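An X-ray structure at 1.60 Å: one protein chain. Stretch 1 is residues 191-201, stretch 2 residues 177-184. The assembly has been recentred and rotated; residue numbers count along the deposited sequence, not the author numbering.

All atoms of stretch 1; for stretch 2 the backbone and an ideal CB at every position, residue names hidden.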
# COMPACT_ATOMS: atom_id res chain seq x y z
N VAL A 191 -16.31 -11.95 9.60
CA VAL A 191 -16.20 -10.92 8.58
C VAL A 191 -15.61 -11.58 7.34
O VAL A 191 -14.76 -12.47 7.44
CB VAL A 191 -15.27 -9.81 9.10
CG1 VAL A 191 -14.98 -8.77 8.01
CG2 VAL A 191 -15.93 -9.16 10.28
N GLN A 192 -16.10 -11.16 6.17
CA GLN A 192 -15.58 -11.70 4.91
C GLN A 192 -15.29 -10.56 3.94
O GLN A 192 -15.75 -9.42 4.08
CB GLN A 192 -16.54 -12.76 4.33
CG GLN A 192 -17.85 -12.24 3.94
CD GLN A 192 -18.80 -13.39 3.54
OE1 GLN A 192 -18.39 -14.52 3.31
NE2 GLN A 192 -20.06 -13.06 3.46
N PRO A 193 -14.49 -10.85 2.90
CA PRO A 193 -14.17 -9.73 2.01
C PRO A 193 -15.23 -9.34 0.99
O PRO A 193 -15.90 -10.24 0.43
CB PRO A 193 -12.96 -10.28 1.23
CG PRO A 193 -13.20 -11.75 1.17
CD PRO A 193 -13.75 -12.08 2.58
N ASP A 194 -15.35 -8.05 0.73
CA ASP A 194 -16.19 -7.47 -0.35
C ASP A 194 -15.59 -7.87 -1.69
O ASP A 194 -14.44 -7.49 -2.01
CB ASP A 194 -16.23 -5.95 -0.22
CG ASP A 194 -17.32 -5.27 -1.09
OD1 ASP A 194 -17.64 -5.71 -2.23
OD2 ASP A 194 -17.87 -4.23 -0.61
N THR A 195 -16.39 -8.54 -2.52
CA THR A 195 -15.90 -8.91 -3.86
C THR A 195 -15.59 -7.75 -4.77
O THR A 195 -14.92 -7.97 -5.80
CB THR A 195 -16.90 -9.82 -4.60
OG1 THR A 195 -18.11 -9.06 -4.81
CG2 THR A 195 -17.19 -11.01 -3.73
N ARG A 196 -16.07 -6.56 -4.45
CA ARG A 196 -15.90 -5.37 -5.29
C ARG A 196 -14.60 -4.63 -5.01
O ARG A 196 -14.19 -3.80 -5.80
CB ARG A 196 -17.10 -4.40 -5.14
CG ARG A 196 -18.40 -5.09 -5.55
CD ARG A 196 -19.60 -4.25 -5.05
NE ARG A 196 -19.65 -4.28 -3.59
CZ ARG A 196 -20.56 -3.59 -2.87
NH1 ARG A 196 -21.49 -2.84 -3.48
NH2 ARG A 196 -20.50 -3.62 -1.55
N ALA A 197 -13.97 -4.89 -3.87
CA ALA A 197 -12.81 -4.08 -3.50
C ALA A 197 -11.62 -4.63 -4.27
O ALA A 197 -11.42 -5.84 -4.29
CB ALA A 197 -12.51 -4.18 -1.97
N TYR A 198 -10.82 -3.74 -4.85
CA TYR A 198 -9.79 -4.13 -5.83
C TYR A 198 -8.86 -5.24 -5.32
O TYR A 198 -8.65 -6.27 -5.99
CB TYR A 198 -8.95 -2.88 -6.24
CG TYR A 198 -7.91 -3.20 -7.32
CD1 TYR A 198 -8.18 -2.95 -8.67
CD2 TYR A 198 -6.68 -3.72 -6.98
CE1 TYR A 198 -7.24 -3.25 -9.67
CE2 TYR A 198 -5.74 -4.04 -7.94
CZ TYR A 198 -6.02 -3.80 -9.29
OH TYR A 198 -5.06 -4.13 -10.25
N ASN A 199 -8.30 -5.03 -4.13
CA ASN A 199 -7.34 -6.02 -3.63
C ASN A 199 -7.99 -7.36 -3.31
O ASN A 199 -7.39 -8.41 -3.41
CB ASN A 199 -6.54 -5.54 -2.45
CG ASN A 199 -5.56 -4.43 -2.86
OD1 ASN A 199 -5.11 -4.43 -4.05
ND2 ASN A 199 -5.29 -3.48 -1.97
N ASN A 200 -9.23 -7.32 -2.86
CA ASN A 200 -9.85 -8.62 -2.61
C ASN A 200 -10.11 -9.36 -3.93
O ASN A 200 -9.91 -10.57 -4.00
CB ASN A 200 -11.20 -8.45 -1.92
CG ASN A 200 -11.13 -7.86 -0.53
OD1 ASN A 200 -10.16 -8.01 0.21
ND2 ASN A 200 -12.24 -7.23 -0.14
N ALA A 201 -10.57 -8.60 -4.95
CA ALA A 201 -10.94 -9.14 -6.28
C ALA A 201 -9.77 -9.68 -7.09
O ALA A 201 -9.99 -10.52 -7.98
CB ALA A 201 -11.65 -8.09 -7.06
N UNK A 177 -5.11 -4.34 6.18
CA UNK A 177 -5.36 -4.66 4.76
C UNK A 177 -6.04 -3.47 4.10
O UNK A 177 -6.96 -2.87 4.69
CB UNK A 177 -6.22 -5.92 4.61
N UNK A 178 -5.64 -3.13 2.88
CA UNK A 178 -6.33 -2.13 2.09
C UNK A 178 -7.37 -2.92 1.31
O UNK A 178 -7.06 -3.61 0.33
CB UNK A 178 -5.39 -1.34 1.18
N UNK A 179 -8.61 -2.88 1.78
CA UNK A 179 -9.53 -3.92 1.34
C UNK A 179 -10.96 -3.44 1.53
O UNK A 179 -11.23 -2.28 1.33
CB UNK A 179 -9.29 -5.22 2.10
N UNK A 180 -11.83 -4.37 1.89
CA UNK A 180 -13.20 -3.95 2.17
C UNK A 180 -13.95 -5.15 2.70
O UNK A 180 -13.63 -6.31 2.41
CB UNK A 180 -13.88 -3.38 0.93
N UNK A 181 -14.95 -4.85 3.52
CA UNK A 181 -15.70 -5.82 4.27
C UNK A 181 -17.03 -6.00 3.55
O UNK A 181 -17.71 -5.00 3.27
CB UNK A 181 -15.89 -5.39 5.73
N UNK A 182 -17.38 -7.25 3.26
CA UNK A 182 -18.68 -7.55 2.66
C UNK A 182 -19.76 -7.23 3.71
O UNK A 182 -19.55 -7.50 4.90
CB UNK A 182 -18.76 -9.01 2.20
N UNK A 183 -20.89 -6.67 3.26
CA UNK A 183 -22.16 -6.61 4.01
C UNK A 183 -22.46 -7.80 4.94
O UNK A 183 -22.62 -7.58 6.16
CB UNK A 183 -23.31 -6.49 3.01
N UNK A 184 -22.54 -9.02 4.39
CA UNK A 184 -22.81 -10.24 5.16
C UNK A 184 -21.63 -10.89 5.80
O UNK A 184 -20.61 -11.11 5.15
CB UNK A 184 -23.48 -11.28 4.25

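Position 177 has extended backbone angles, and its CA-to-CB bond points toward stretch 1, yet no atom of that stretch lies within 5.5 Å of the ideal CB. Little is dictated here; a beta-branched residue would suit the strand. The residue is Ile177, and Ile177 CG2 comes no nearer than 4.9 Å to stretch 1, at Asn200 OD1.

At position 178 the bond points sideways, and the ideal CB lies 3.8 Å from Asn199 ND2. The main demand falls on the backbone, whose carbonyl faces that amide, so many side chains would serve. Met178 is found. Asn199 ND2 donates to Met178 O at 2.9 Å, and water 1 joins the same carbonyl to the backbone nitrogen of Asn199.

Position 179 has phi/psi of -158/-144, a combination that glycine adopts far more readily than other residues. An ideal CB would sit 3.5 Å from Asn200 OD1, close but not prohibitive, so the backbone makes the stronger case. Gly179 fits, and Ala197 CB rests 3.9 Å from Gly179 C.

Position 180 is extended, and its ideal CB points toward stretch 1. That ideal CB would be 3.3 Å from Ala197 CB and 3.7 Å from Asp194 CB, so even a methyl would be tight. Gly180 leaves that space free, where a CB would crowd Ala197 CB. Its carbonyl accepts two hydrogen bonds, from Asp194 N at 3.0 Å to Gly180 O and from Asn200 ND2, also at 3.0 Å. Because Asn200 ND2 donates to Asp194 O as well (2.9 Å), one amide ties the turn beginning at Asp194 to this carbonyl.

At position 181 the backbone is bridged to Pro193 and CA-to-CB points away, but Val191 CG1 lies 4.2 Å from the ideal CB. An aliphatic residue such as valine, leucine or isoleucine could use that methyl. Ile181 does so, with CG2 3.7 Å from Val191 CG1.

Position 182 points sideways, with Gln192 O and Pro193 O each 3.6 Å from the ideal CB. A small or polar side chain directed outward would suit. Asp182 has its chi1 in t, and its CB packs 3.7 Å from Gln192 CG; the backbone makes the firm link, Asp182 N donating to Gln192 O at 2.8 Å.

Position 183, with no atom of stretch 1 within 5.5 Å of its ideal CB, has room on that side for many residues, proline among them. Pro183 brings CD within 4.3 Å of Arg196 NH2.

Position 184 has Gln192 NE2 3.9 Å from its ideal CB, and a small residue leaves that amide room. Ala184 is present, and Gln192 NE2 donates to Ala184 O at 2.6 Å.

Stretch 2 (177-184) IMGGIDPA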
# COMPACT_ATOMS: atom_id res chain seq x y z
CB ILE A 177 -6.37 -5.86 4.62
CG1 ILE A 177 -5.83 -7.10 5.32
CG2 ILE A 177 -6.69 -6.15 3.12
CD1 ILE A 177 -6.91 -8.25 5.44
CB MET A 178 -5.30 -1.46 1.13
CG MET A 178 -5.77 -0.15 0.47
SD MET A 178 -7.11 -0.31 -0.81
CE MET A 178 -8.38 0.64 0.07
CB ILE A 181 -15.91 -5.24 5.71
CG1 ILE A 181 -14.54 -5.19 6.48
CG2 ILE A 181 -16.92 -6.06 6.51
CD1 ILE A 181 -14.66 -4.56 7.87
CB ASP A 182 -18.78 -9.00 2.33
CG ASP A 182 -19.91 -9.30 1.35
OD1 ASP A 182 -20.86 -8.49 1.23
OD2 ASP A 182 -19.84 -10.35 0.69
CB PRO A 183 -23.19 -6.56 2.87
CG PRO A 183 -22.40 -5.90 1.66
CD PRO A 183 -20.95 -5.79 2.08
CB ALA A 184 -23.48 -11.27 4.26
O HOH W 1 -8.91 -3.06 -2.14
O HOH W 2 -18.50 -9.52 6.21
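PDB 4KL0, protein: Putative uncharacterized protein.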